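PDB 4QDY: conserved hypothetical protein from Streptococcus pneumoniae, which is of unknown function but carries two YbbR-like domains in tandem. Local coordinates for residues A[20-25]-A[63-68]; A[26-31]-A[138-143]; A[70-75]-A[94-99]. All blocks are in the same frame, centred on the assembly; numbering follows the deposited sequence.

Contact 1 of 3, residues A[20-25]-A[63-68]; sequences IRYNSD and ADLTDA
Ile-20 and Arg-21 pair with Ala-63 and Asp-64 as the last rungs of a parallel beta ladder, where strands 9-21 and 60-64 run out of the sheet into loops within the first YbbR-like domain. Two backbone bonds close the ladder: Arg-21 N gives to Ala-63 O over 2.8 Å, and Leu-65 N, already past the strand, gives to Arg-21 O. The two faces differ in character. On the face of Ile-20 and Ala-63 the contact is apolar. With CG1 of Ile-20 beside its own backbone N (chi1 -59°), CG2 stands anti to that N and meets CD1 of Leu-65 at 3.6 Å, the two side chains crossing at a slant. Tyr-22 adds its CB, 3.8 Å from Leu-65 CB, whereas the phenol end leads away from Leu-65. Leu-65 packs further on Val-97 and Ile-99 of strand 87-113, so it is part of the apolar core on that face of the sheet.

The other face is polar. The extended Arg-21 side chain lies alongside Asp-64 and points the same way, but NE stays 4.5 Å from Asp-64 OD1, beyond a salt bridge, with the guanidinium and carboxylate planes turned 68° apart. Thr-66 CG2 lies 3.9 Å from Arg-21 NE and a little farther from CG. Asp-64 OD1 instead receives Thr-66 OG1 at 2.7 Å and Thr-66 N at 3.3 Å, both from one face of the carboxylate, which probably limits its rotation. This second bond closes an Asx turn, here ending a parallel strand pair of the mixed YbbR-like sheet.

Contact 2 of 3, residues A[26-31]-A[138-143]; sequences KYFISG and TSDQET
Phe-28 and Ser-139 meet where strand 27-30 faces the corner between strand 135-138 and helix 141-145, the touching parts running 75° apart with no direct hydrogen bond between them. The arrangement is a CH-pi contact beside a capped helix start, and it joins the two YbbR-like domains of the chain. Phe-28 carries CG anti to its backbone N, and the ring is laid flat against the corner. Ser-139 CA stands over the middle of one ring face, 3.5 Å from the centroid and only 4° off the normal, so its C-H is directed at the pi cloud. Backbone and side-chain atoms of the corner border the same ring: Thr-138 O lies 3.6 Å from CE1, Asp-140 N approaches CD2 and Ser-139 OG approaches CE2. The hydroxyl of Ser-139 is hydrogen-bonded to the carbonyl O of Pro-181.

Next to the ring the interface turns polar. Ser-30 OG and Asp-140 OD2 are too far apart to bond directly, at 4.4 Å, and water 1 bridges them; it donates to the carboxylate oxygen over 2.7 Å and is hydrogen-bonded to Ser-30 OG at 3.0 Å. Lys-98 makes a long, weak ion pair with the same Asp-140 oxygen, which may add to its polarisation. The other carboxylate oxygen, OD1, serves the helix. Asp-140 is its N-cap, and OD1 is gripped twice by Thr-143, whose hydroxyl OG1 comes from above the carboxylate plane at 2.8 Å while the backbone N donates at 2.7 Å, nearly in line with the C-O bond and with an N-H...O angle of 170°.

Contact 3 of 3, residues A[70-75]-A[94-99]; sequences VGTIEV and KITVKI
Ile-73, Val-75, Ile-95, Val-97 and Ile-99 turn their side chains to one face of an antiparallel ladder, while Thr-72, Glu-74, Thr-96 and Lys-98 occupy the other. On the apolar face neighbours cross at a slant. Ile-73 CG2 meets Ile-99 CD1 at 3.9 Å, and Val-75 CG2, set between its own backbone N and carbonyl carbon, reaches CG1 of Ile-95 at the same distance and, more loosely, Val-97 CG2. Ile-99 also lays its CB against Gly-71 O, 3.7 Å away, where the glycine brings no side chain of its own.

On the polar face Thr-72 OG1 and Thr-96 CG2 pass each other at 3.9 Å, hydroxyl against methyl. Glu-74, its CG between backbone N and carbonyl carbon (chi1 62°), crosses Lys-94 diagonally; OE2 and NZ remain 4.5 Å apart, opposite charges beyond a salt bridge, and Asp-188 of the second subunit brings a like charge close to OE2. CB of Glu-74 rests near Thr-96 OG1.

Six backbone bonds hold this face pattern in register, two in each of the hydrogen-bonded pairs Gly-71/Ile-99, Ile-73/Val-97 and Val-75/Ile-95. The Gly-71/Ile-99 pair is less regular: Ile-99 N meets Gly-71 O from 55° above the carbonyl plane, whereas Val-97 N donates to Ile-73 O at 2.8 Å and nearly straight. The two strands form the beta hairpin 71-80/87-113. Its apolar face packs on Ile-29 of strand 27-30 and Ile-20 of strand 9-21, and its polar face meets the second subunit, including Gln-171 and Pro-169 of that chain.

How the contacts relate
All three contacts reach the same mixed sheet. Contacts 1 and 3 lie closest, with centres about 10 Å apart, and share an apolar core in which Leu-65 CD2 meets Val-75 CG1 at 3.8 Å; both also touch the second subunit. Strand 27-30 of contact 2 bridges two regions: Ile-29 enters this core, its CD1 3.5 Å from Tyr-22 CE1 of contact 1, while Phe-28, on the strand's other side, points toward the 138-143 corner. The same strand joins contact 3 through a probable hydrogen bond of 2.9 Å from Lys-98 N to Ser-30 O. A bound PEG, probably from crystallisation, lies about 4 Å from the Phe-28 side chain.

Contact 1 of 3, residues A[20-25]-A[63-68]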
ATOM      1  N   ILE A  20       5.792   6.864  -6.271  1.00 51.49           N
ATOM      2  CA  ILE A  20       4.847   7.958  -6.076  1.00 51.04           C
ATOM      3  C   ILE A  20       5.570   9.189  -5.529  1.00 55.37           C
ATOM      4  O   ILE A  20       6.166   9.130  -4.453  1.00 55.25           O
ATOM      5  CB  ILE A  20       3.695   7.519  -5.130  1.00 53.19           C
ATOM      6  CG1 ILE A  20       2.951   6.293  -5.708  1.00 52.31           C
ATOM      7  CG2 ILE A  20       2.733   8.685  -4.871  1.00 54.40           C
ATOM      8  CD1 ILE A  20       1.933   5.664  -4.828  1.00 56.96           C
ATOM      9  N   ARG A  21       5.483  10.310  -6.267  1.00 52.31           N
ATOM     10  CA  ARG A  21       6.060  11.593  -5.877  1.00 53.28           C
ATOM     11  C   ARG A  21       4.980  12.434  -5.188  1.00 56.62           C
ATOM     12  O   ARG A  21       3.918  12.678  -5.772  1.00 55.98           O
ATOM     13  CB  ARG A  21       6.672  12.332  -7.087  1.00 54.81           C
ATOM     14  CG  ARG A  21       7.262  13.698  -6.734  1.00 67.81           C
ATOM     15  CD  ARG A  21       7.897  14.394  -7.922  1.00 81.82           C
ATOM     16  NE  ARG A  21       8.322  15.754  -7.580  1.00 96.64           N
ATOM     17  CZ  ARG A  21       9.514  16.076  -7.082  1.00114.56           C
ATOM     18  NH1 ARG A  21      10.425  15.135  -6.861  1.00103.46           N
ATOM     19  NH2 ARG A  21       9.801  17.339  -6.798  1.00102.55           N
ATOM     20  N   TYR A  22       5.258  12.850  -3.934  1.00 52.67           N
ATOM     21  CA  TYR A  22       4.379  13.660  -3.085  1.00 52.32           C
ATOM     22  C   TYR A  22       5.135  14.140  -1.844  1.00 57.20           C
ATOM     23  O   TYR A  22       6.113  13.506  -1.436  1.00 56.72           O
ATOM     24  CB  TYR A  22       3.116  12.863  -2.671  1.00 51.80           C
ATOM     25  CG  TYR A  22       3.343  11.809  -1.608  1.00 51.94           C
ATOM     26  CD1 TYR A  22       3.981  10.609  -1.911  1.00 53.06           C
ATOM     27  CD2 TYR A  22       2.850  11.977  -0.317  1.00 52.43           C
ATOM     28  CE1 TYR A  22       4.195   9.638  -0.934  1.00 53.00           C
ATOM     29  CE2 TYR A  22       3.032  11.000   0.660  1.00 52.59           C
ATOM     30  CZ  TYR A  22       3.706   9.832   0.348  1.00 58.61           C
ATOM     31  OH  TYR A  22       3.880   8.867   1.312  1.00 57.63           O
ATOM     32  N   ASN A  23       4.662  15.236  -1.222  1.00 54.53           N
ATOM     33  CA  ASN A  23       5.267  15.763  -0.002  1.00 55.18           C
ATOM     34  C   ASN A  23       4.778  14.913   1.174  1.00 58.71           C
ATOM     35  O   ASN A  23       3.684  15.136   1.700  1.00 58.08           O
ATOM     36  CB  ASN A  23       4.945  17.256   0.173  1.00 56.28           C
ATOM     37  CG  ASN A  23       5.654  17.950   1.316  1.00 77.86           C
ATOM     38  OD1 ASN A  23       6.306  17.341   2.177  1.00 68.65           O
ATOM     39  ND2 ASN A  23       5.538  19.265   1.348  1.00 73.83           N
ATOM     40  N   SER A  24       5.597  13.918   1.562  1.00 55.34           N
ATOM     41  CA  SER A  24       5.306  12.962   2.633  1.00 54.42           C
ATOM     42  C   SER A  24       5.375  13.608   4.036  1.00 59.17           C
ATOM     43  O   SER A  24       5.012  12.948   5.010  1.00 58.14           O
ATOM     44  CB  SER A  24       6.271  11.780   2.569  1.00 57.52           C
ATOM     45  OG  SER A  24       7.622  12.196   2.680  1.00 68.47           O
ATOM     46  N   ASP A  25       5.811  14.878   4.142  1.00 57.52           N
ATOM     47  CA  ASP A  25       5.883  15.593   5.423  1.00 58.54           C
ATOM     48  C   ASP A  25       4.628  16.451   5.652  1.00 62.29           C
ATOM     49  O   ASP A  25       4.347  16.814   6.796  1.00 62.60           O
ATOM     50  CB  ASP A  25       7.140  16.478   5.493  1.00 62.19           C
ATOM     51  CG  ASP A  25       8.449  15.712   5.578  1.00 74.21           C
ATOM     52  OD1 ASP A  25       8.514  14.726   6.352  1.00 74.31           O
ATOM     53  OD2 ASP A  25       9.440  16.163   4.966  1.00 81.22           O
ATOM     54  N   ALA A  63       4.084   7.877 -10.446  1.00 54.10           N
ATOM     55  CA  ALA A  63       2.860   8.642 -10.209  1.00 54.05           C
ATOM     56  C   ALA A  63       3.215   9.965  -9.537  1.00 58.90           C
ATOM     57  O   ALA A  63       4.107   9.988  -8.688  1.00 58.54           O
ATOM     58  CB  ALA A  63       1.885   7.839  -9.357  1.00 53.97           C
ATOM     59  N   ASP A  64       2.565  11.067  -9.941  1.00 56.72           N
ATOM     60  CA  ASP A  64       2.854  12.391  -9.387  1.00 57.96           C
ATOM     61  C   ASP A  64       1.599  12.963  -8.719  1.00 62.28           C
ATOM     62  O   ASP A  64       0.546  13.043  -9.352  1.00 61.67           O
ATOM     63  CB  ASP A  64       3.373  13.329 -10.498  1.00 60.99           C
ATOM     64  CG  ASP A  64       3.905  14.676 -10.043  1.00 73.46           C
ATOM     65  OD1 ASP A  64       4.119  14.854  -8.824  1.00 74.48           O
ATOM     66  OD2 ASP A  64       4.174  15.529 -10.914  1.00 80.80           O
ATOM     67  N   LEU A  65       1.716  13.345  -7.434  1.00 59.76           N
ATOM     68  CA  LEU A  65       0.593  13.873  -6.651  1.00 60.07           C
ATOM     69  C   LEU A  65       0.790  15.347  -6.246  1.00 66.81           C
ATOM     70  O   LEU A  65      -0.072  15.897  -5.552  1.00 66.79           O
ATOM     71  CB  LEU A  65       0.392  13.034  -5.368  1.00 59.15           C
ATOM     72  CG  LEU A  65       0.160  11.522  -5.484  1.00 62.37           C
ATOM     73  CD1 LEU A  65       0.005  10.917  -4.111  1.00 61.92           C
ATOM     74  CD2 LEU A  65      -1.076  11.196  -6.306  1.00 64.00           C
ATOM     75  N   THR A  66       1.906  15.977  -6.673  1.00 65.48           N
ATOM     76  CA  THR A  66       2.281  17.361  -6.340  1.00 67.61           C
ATOM     77  C   THR A  66       1.191  18.384  -6.735  1.00 74.32           C
ATOM     78  O   THR A  66       0.932  19.309  -5.956  1.00 75.04           O
ATOM     79  CB  THR A  66       3.605  17.755  -7.013  1.00 75.75           C
ATOM     80  OG1 THR A  66       3.521  17.486  -8.413  1.00 74.32           O
ATOM     81  CG2 THR A  66       4.808  17.033  -6.414  1.00 74.00           C
ATOM     82  N   ASP A  67       0.558  18.216  -7.917  1.00 71.64           N
ATOM     83  CA  ASP A  67      -0.487  19.118  -8.416  1.00 72.60           C
ATOM     84  C   ASP A  67      -1.765  19.019  -7.569  1.00 76.12           C
ATOM     85  O   ASP A  67      -2.356  20.048  -7.236  1.00 76.97           O
ATOM     86  CB  ASP A  67      -0.809  18.802  -9.885  1.00 74.22           C
ATOM     87  N   ALA A  68      -2.167  17.786  -7.208  1.00 71.14           N
ATOM     88  CA  ALA A  68      -3.364  17.489  -6.420  1.00 70.43           C
ATOM     89  C   ALA A  68      -3.247  17.999  -4.978  1.00 74.80           C
ATOM     90  O   ALA A  68      -2.142  18.182  -4.459  1.00 75.06           O
ATOM     91  CB  ALA A  68      -3.612  15.989  -6.407  1.00 69.54           C
TER

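Contact 2 of 3, residues A[26-31]-A[138-143]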
ATOM      1  N   LYS A  26       3.877  16.765   4.576  1.00 57.76           N
ATOM      2  CA  LYS A  26       2.667  17.580   4.658  1.00 57.64           C
ATOM      3  C   LYS A  26       1.417  16.718   4.435  1.00 59.32           C
ATOM      4  O   LYS A  26       0.370  17.010   5.020  1.00 59.24           O
ATOM      5  CB  LYS A  26       2.723  18.726   3.629  1.00 61.75           C
ATOM      6  CG  LYS A  26       1.655  19.802   3.826  1.00 81.81           C
ATOM      7  CD  LYS A  26       1.779  20.937   2.814  1.00 95.27           C
ATOM      8  CE  LYS A  26       0.758  22.039   3.022  1.00108.66           C
ATOM      9  NZ  LYS A  26       0.952  22.773   4.304  1.00119.31           N
ATOM     10  N   TYR A  27       1.523  15.658   3.606  1.00 53.67           N
ATOM     11  CA  TYR A  27       0.381  14.801   3.290  1.00 51.55           C
ATOM     12  C   TYR A  27       0.626  13.326   3.618  1.00 52.36           C
ATOM     13  O   TYR A  27       1.758  12.843   3.556  1.00 51.31           O
ATOM     14  CB  TYR A  27       0.027  14.908   1.795  1.00 52.69           C
ATOM     15  CG  TYR A  27      -0.212  16.319   1.304  1.00 56.15           C
ATOM     16  CD1 TYR A  27      -1.448  16.938   1.472  1.00 58.49           C
ATOM     17  CD2 TYR A  27       0.779  17.018   0.619  1.00 58.07           C
ATOM     18  CE1 TYR A  27      -1.679  18.233   1.009  1.00 60.73           C
ATOM     19  CE2 TYR A  27       0.560  18.313   0.151  1.00 60.42           C
ATOM     20  CZ  TYR A  27      -0.672  18.915   0.345  1.00 68.87           C
ATOM     21  OH  TYR A  27      -0.889  20.190  -0.115  1.00 72.44           O
ATOM     22  N   PHE A  28      -0.469  12.614   3.939  1.00 47.39           N
ATOM     23  CA  PHE A  28      -0.521  11.175   4.196  1.00 45.74           C
ATOM     24  C   PHE A  28      -1.391  10.539   3.118  1.00 49.27           C
ATOM     25  O   PHE A  28      -2.490  11.037   2.862  1.00 49.37           O
ATOM     26  CB  PHE A  28      -1.037  10.867   5.616  1.00 47.05           C
ATOM     27  CG  PHE A  28      -1.002   9.400   5.980  1.00 47.25           C
ATOM     28  CD1 PHE A  28       0.131   8.835   6.554  1.00 49.96           C
ATOM     29  CD2 PHE A  28      -2.106   8.584   5.758  1.00 48.14           C
ATOM     30  CE1 PHE A  28       0.162   7.477   6.886  1.00 49.82           C
ATOM     31  CE2 PHE A  28      -2.071   7.225   6.089  1.00 49.79           C
ATOM     32  CZ  PHE A  28      -0.937   6.683   6.651  1.00 47.64           C
ATOM     33  N   ILE A  29      -0.902   9.474   2.459  1.00 45.19           N
ATOM     34  CA  ILE A  29      -1.656   8.845   1.370  1.00 44.55           C
ATOM     35  C   ILE A  29      -1.935   7.355   1.684  1.00 49.16           C
ATOM     36  O   ILE A  29      -1.155   6.704   2.386  1.00 48.68           O
ATOM     37  CB  ILE A  29      -0.936   8.996  -0.004  1.00 47.37           C
ATOM     38  CG1 ILE A  29       0.440   8.278  -0.047  1.00 47.32           C
ATOM     39  CG2 ILE A  29      -0.835  10.482  -0.412  1.00 48.71           C
ATOM     40  CD1 ILE A  29       1.052   8.127  -1.442  1.00 53.07           C
ATOM     41  N   SER A  30      -3.068   6.838   1.152  1.00 46.46           N
ATOM     42  CA  SER A  30      -3.550   5.456   1.302  1.00 46.16           C
ATOM     43  C   SER A  30      -4.657   5.131   0.279  1.00 50.85           C
ATOM     44  O   SER A  30      -5.120   6.023  -0.435  1.00 50.63           O
ATOM     45  CB  SER A  30      -4.079   5.226   2.720  1.00 49.86           C
ATOM     46  OG  SER A  30      -5.201   6.047   3.001  1.00 58.59           O
ATOM     47  N   GLY A  31      -5.072   3.862   0.239  1.00 47.88           N
ATOM     48  CA  GLY A  31      -6.166   3.392  -0.607  1.00 48.08           C
ATOM     49  C   GLY A  31      -5.827   2.875  -1.992  1.00 52.96           C
ATOM     50  O   GLY A  31      -6.703   2.850  -2.862  1.00 53.06           O
ATOM     51  N   THR A 138       0.780   7.909  12.962  1.00 45.68           N
ATOM     52  CA  THR A 138       0.767   8.881  11.874  1.00 46.03           C
ATOM     53  C   THR A 138      -0.245   8.400  10.826  1.00 49.97           C
ATOM     54  O   THR A 138      -0.205   7.236  10.421  1.00 48.89           O
ATOM     55  CB  THR A 138       2.182   9.070  11.300  1.00 53.36           C
ATOM     56  OG1 THR A 138       3.092   9.366  12.364  1.00 54.74           O
ATOM     57  CG2 THR A 138       2.244  10.168  10.250  1.00 51.69           C
ATOM     58  N   SER A 139      -1.162   9.292  10.417  1.00 47.28           N
ATOM     59  CA  SER A 139      -2.211   9.037   9.422  1.00 46.97           C
ATOM     60  C   SER A 139      -2.899  10.351   9.044  1.00 52.92           C
ATOM     61  O   SER A 139      -2.382  11.424   9.368  1.00 53.51           O
ATOM     62  CB  SER A 139      -3.226   8.025   9.962  1.00 49.73           C
ATOM     63  OG  SER A 139      -4.164   7.630   8.976  1.00 56.73           O
ATOM     64  N   ASP A 140      -4.050  10.277   8.354  1.00 50.24           N
ATOM     65  CA  ASP A 140      -4.866  11.447   8.044  1.00 51.56           C
ATOM     66  C   ASP A 140      -5.749  11.715   9.272  1.00 57.06           C
ATOM     67  O   ASP A 140      -5.898  10.815  10.099  1.00 55.98           O
ATOM     68  CB  ASP A 140      -5.672  11.249   6.743  1.00 53.24           C
ATOM     69  CG  ASP A 140      -6.557  10.017   6.694  1.00 65.14           C
ATOM     70  OD1 ASP A 140      -7.463   9.899   7.549  1.00 66.10           O
ATOM     71  OD2 ASP A 140      -6.418   9.226   5.736  1.00 71.66           O
ATOM     72  N   GLN A 141      -6.310  12.927   9.415  1.00 55.56           N
ATOM     73  CA  GLN A 141      -7.128  13.274  10.581  1.00 56.63           C
ATOM     74  C   GLN A 141      -8.426  12.424  10.651  1.00 61.57           C
ATOM     75  O   GLN A 141      -8.869  12.096  11.756  1.00 61.13           O
ATOM     76  CB  GLN A 141      -7.487  14.774  10.562  1.00 59.25           C
ATOM     77  CG  GLN A 141      -8.116  15.295  11.861  1.00 71.65           C
ATOM     78  CD  GLN A 141      -7.206  15.146  13.057  1.00 89.01           C
ATOM     79  OE1 GLN A 141      -6.101  15.698  13.111  1.00 85.26           O
ATOM     80  NE2 GLN A 141      -7.669  14.417  14.060  1.00 80.27           N
ATOM     81  N   GLU A 142      -8.999  12.054   9.482  1.00 58.70           N
ATOM     82  CA  GLU A 142     -10.243  11.280   9.359  1.00 58.46           C
ATOM     83  C   GLU A 142     -10.113   9.892  10.009  1.00 61.95           C
ATOM     84  O   GLU A 142     -10.936   9.544  10.857  1.00 61.65           O
ATOM     85  CB  GLU A 142     -10.681  11.110   7.884  1.00 59.63           C
ATOM     86  CG  GLU A 142     -10.721  12.375   7.037  1.00 73.20           C
ATOM     87  CD  GLU A 142      -9.387  12.800   6.450  1.00 98.38           C
ATOM     88  OE1 GLU A 142      -8.880  12.089   5.551  1.00 95.11           O
ATOM     89  OE2 GLU A 142      -8.872  13.870   6.849  1.00 93.92           O
ATOM     90  N   THR A 143      -9.083   9.108   9.618  1.00 58.24           N
ATOM     91  CA  THR A 143      -8.864   7.758  10.149  1.00 57.74           C
ATOM     92  C   THR A 143      -8.243   7.819  11.552  1.00 62.23           C
ATOM     93  O   THR A 143      -8.449   6.887  12.329  1.00 61.96           O
ATOM     94  CB  THR A 143      -7.993   6.902   9.214  1.00 66.15           C
ATOM     95  OG1 THR A 143      -6.756   7.564   8.973  1.00 66.17           O
ATOM     96  CG2 THR A 143      -8.682   6.591   7.887  1.00 65.78           C
TER
HETATM   97  O   HOH W   1      -4.978   9.048   3.475  1.00 68.43           O

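Contact 3 of 3, residues A[70-75]-A[94-99]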
ATOM      1  N   VAL A  70      -5.841  17.916  -1.084  1.00 68.85           N
ATOM      2  CA  VAL A  70      -6.481  16.945  -0.190  1.00 67.25           C
ATOM      3  C   VAL A  70      -7.690  16.310  -0.915  1.00 69.20           C
ATOM      4  O   VAL A  70      -8.218  16.885  -1.869  1.00 69.47           O
ATOM      5  CB  VAL A  70      -6.896  17.545   1.185  1.00 72.07           C
ATOM      6  CG1 VAL A  70      -5.674  17.901   2.027  1.00 72.34           C
ATOM      7  CG2 VAL A  70      -7.832  18.744   1.034  1.00 73.33           C
ATOM      8  N   GLY A  71      -8.092  15.129  -0.455  1.00 63.58           N
ATOM      9  CA  GLY A  71      -9.211  14.386  -1.015  1.00 62.42           C
ATOM     10  C   GLY A  71      -8.797  13.175  -1.822  1.00 64.40           C
ATOM     11  O   GLY A  71      -7.616  13.003  -2.136  1.00 63.76           O
ATOM     12  N   THR A  72      -9.780  12.330  -2.164  1.00 59.99           N
ATOM     13  CA  THR A  72      -9.580  11.104  -2.935  1.00 58.60           C
ATOM     14  C   THR A  72      -9.574  11.481  -4.443  1.00 62.11           C
ATOM     15  O   THR A  72     -10.424  12.252  -4.895  1.00 62.48           O
ATOM     16  CB  THR A  72     -10.642  10.037  -2.554  1.00 66.67           C
ATOM     17  OG1 THR A  72     -10.427   8.838  -3.298  1.00 67.03           O
ATOM     18  CG2 THR A  72     -12.089  10.514  -2.713  1.00 66.00           C
ATOM     19  N   ILE A  73      -8.567  10.977  -5.192  1.00 57.70           N
ATOM     20  CA  ILE A  73      -8.353  11.242  -6.628  1.00 57.48           C
ATOM     21  C   ILE A  73      -7.708  10.008  -7.309  1.00 60.48           C
ATOM     22  O   ILE A  73      -7.031   9.225  -6.640  1.00 59.40           O
ATOM     23  CB  ILE A  73      -7.464  12.527  -6.817  1.00 61.17           C
ATOM     24  CG1 ILE A  73      -7.444  13.023  -8.293  1.00 61.92           C
ATOM     25  CG2 ILE A  73      -6.042  12.368  -6.214  1.00 61.37           C
ATOM     26  CD1 ILE A  73      -6.663  14.332  -8.592  1.00 68.24           C
ATOM     27  N   GLU A  74      -7.920   9.841  -8.634  1.00 57.10           N
ATOM     28  CA  GLU A  74      -7.269   8.771  -9.391  1.00 56.23           C
ATOM     29  C   GLU A  74      -6.237   9.420 -10.318  1.00 60.37           C
ATOM     30  O   GLU A  74      -6.543  10.408 -10.993  1.00 60.68           O
ATOM     31  CB  GLU A  74      -8.245   7.849 -10.151  1.00 57.39           C
ATOM     32  CG  GLU A  74      -9.108   8.483 -11.231  1.00 69.19           C
ATOM     33  CD  GLU A  74      -9.841   7.497 -12.123  1.00 88.24           C
ATOM     34  OE1 GLU A  74      -9.634   6.271 -11.969  1.00 71.78           O
ATOM     35  OE2 GLU A  74     -10.589   7.957 -13.014  1.00 87.36           O
ATOM     36  N   VAL A  75      -4.996   8.904 -10.294  1.00 56.45           N
ATOM     37  CA  VAL A  75      -3.887   9.475 -11.061  1.00 56.56           C
ATOM     38  C   VAL A  75      -3.333   8.450 -12.078  1.00 59.46           C
ATOM     39  O   VAL A  75      -3.210   7.264 -11.754  1.00 58.40           O
ATOM     40  CB  VAL A  75      -2.745  10.005 -10.147  1.00 60.69           C
ATOM     41  CG1 VAL A  75      -3.166  11.289  -9.439  1.00 61.37           C
ATOM     42  CG2 VAL A  75      -2.260   8.953  -9.144  1.00 59.68           C
ATOM     43  N   LYS A  94      -4.241   3.272 -13.939  1.00 46.29           N
ATOM     44  CA  LYS A  94      -4.476   4.352 -12.976  1.00 46.28           C
ATOM     45  C   LYS A  94      -4.657   3.789 -11.564  1.00 50.90           C
ATOM     46  O   LYS A  94      -5.180   2.683 -11.405  1.00 50.12           O
ATOM     47  CB  LYS A  94      -5.710   5.190 -13.367  1.00 48.57           C
ATOM     48  CG  LYS A  94      -5.609   5.895 -14.714  1.00 59.50           C
ATOM     49  CD  LYS A  94      -6.865   6.697 -15.040  1.00 67.77           C
ATOM     50  CE  LYS A  94      -6.742   7.405 -16.370  1.00 76.28           C
ATOM     51  NZ  LYS A  94      -7.947   8.214 -16.685  1.00 85.01           N
ATOM     52  N   ILE A  95      -4.230   4.551 -10.540  1.00 48.36           N
ATOM     53  CA  ILE A  95      -4.377   4.148  -9.135  1.00 48.21           C
ATOM     54  C   ILE A  95      -5.231   5.198  -8.407  1.00 52.83           C
ATOM     55  O   ILE A  95      -5.176   6.378  -8.753  1.00 53.05           O
ATOM     56  CB  ILE A  95      -3.018   3.908  -8.401  1.00 51.22           C
ATOM     57  CG1 ILE A  95      -2.146   5.197  -8.305  1.00 52.05           C
ATOM     58  CG2 ILE A  95      -2.256   2.726  -9.030  1.00 51.67           C
ATOM     59  CD1 ILE A  95      -0.920   5.128  -7.365  1.00 58.40           C
ATOM     60  N   THR A  96      -6.018   4.763  -7.408  1.00 49.75           N
ATOM     61  CA  THR A  96      -6.876   5.644  -6.606  1.00 50.30           C
ATOM     62  C   THR A  96      -6.141   5.974  -5.309  1.00 53.90           C
ATOM     63  O   THR A  96      -5.786   5.068  -4.555  1.00 52.85           O
ATOM     64  CB  THR A  96      -8.243   4.987  -6.359  1.00 61.40           C
ATOM     65  OG1 THR A  96      -8.818   4.629  -7.617  1.00 62.43           O
ATOM     66  CG2 THR A  96      -9.202   5.890  -5.574  1.00 61.30           C
ATOM     67  N   VAL A  97      -5.900   7.270  -5.059  1.00 51.01           N
ATOM     68  CA  VAL A  97      -5.162   7.715  -3.878  1.00 50.79           C
ATOM     69  C   VAL A  97      -6.032   8.659  -3.027  1.00 54.96           C
ATOM     70  O   VAL A  97      -6.637   9.591  -3.562  1.00 55.04           O
ATOM     71  CB  VAL A  97      -3.828   8.411  -4.283  1.00 55.08           C
ATOM     72  CG1 VAL A  97      -3.011   8.801  -3.058  1.00 55.15           C
ATOM     73  CG2 VAL A  97      -2.990   7.528  -5.205  1.00 54.49           C
ATOM     74  N   LYS A  98      -6.064   8.411  -1.700  1.00 51.14           N
ATOM     75  CA  LYS A  98      -6.736   9.246  -0.701  1.00 51.39           C
ATOM     76  C   LYS A  98      -5.678  10.139  -0.057  1.00 55.51           C
ATOM     77  O   LYS A  98      -4.929   9.683   0.814  1.00 54.80           O
ATOM     78  CB  LYS A  98      -7.497   8.394   0.338  1.00 53.58           C
ATOM     79  CG  LYS A  98      -8.207   9.213   1.421  1.00 68.13           C
ATOM     80  CD  LYS A  98      -8.779   8.340   2.528  1.00 77.63           C
ATOM     81  CE  LYS A  98      -9.386   9.165   3.637  1.00 88.01           C
ATOM     82  NZ  LYS A  98      -9.904   8.311   4.738  1.00 95.75           N
ATOM     83  N   ILE A  99      -5.575  11.388  -0.528  1.00 52.73           N
ATOM     84  CA  ILE A  99      -4.594  12.341  -0.014  1.00 53.28           C
ATOM     85  C   ILE A  99      -5.236  13.108   1.142  1.00 57.91           C
ATOM     86  O   ILE A  99      -6.247  13.785   0.953  1.00 58.08           O
ATOM     87  CB  ILE A  99      -4.063  13.287  -1.131  1.00 57.19           C
ATOM     88  CG1 ILE A  99      -3.600  12.485  -2.375  1.00 57.12           C
ATOM     89  CG2 ILE A  99      -2.948  14.203  -0.589  1.00 58.71           C
ATOM     90  CD1 ILE A  99      -3.298  13.305  -3.646  1.00 66.54           C
TER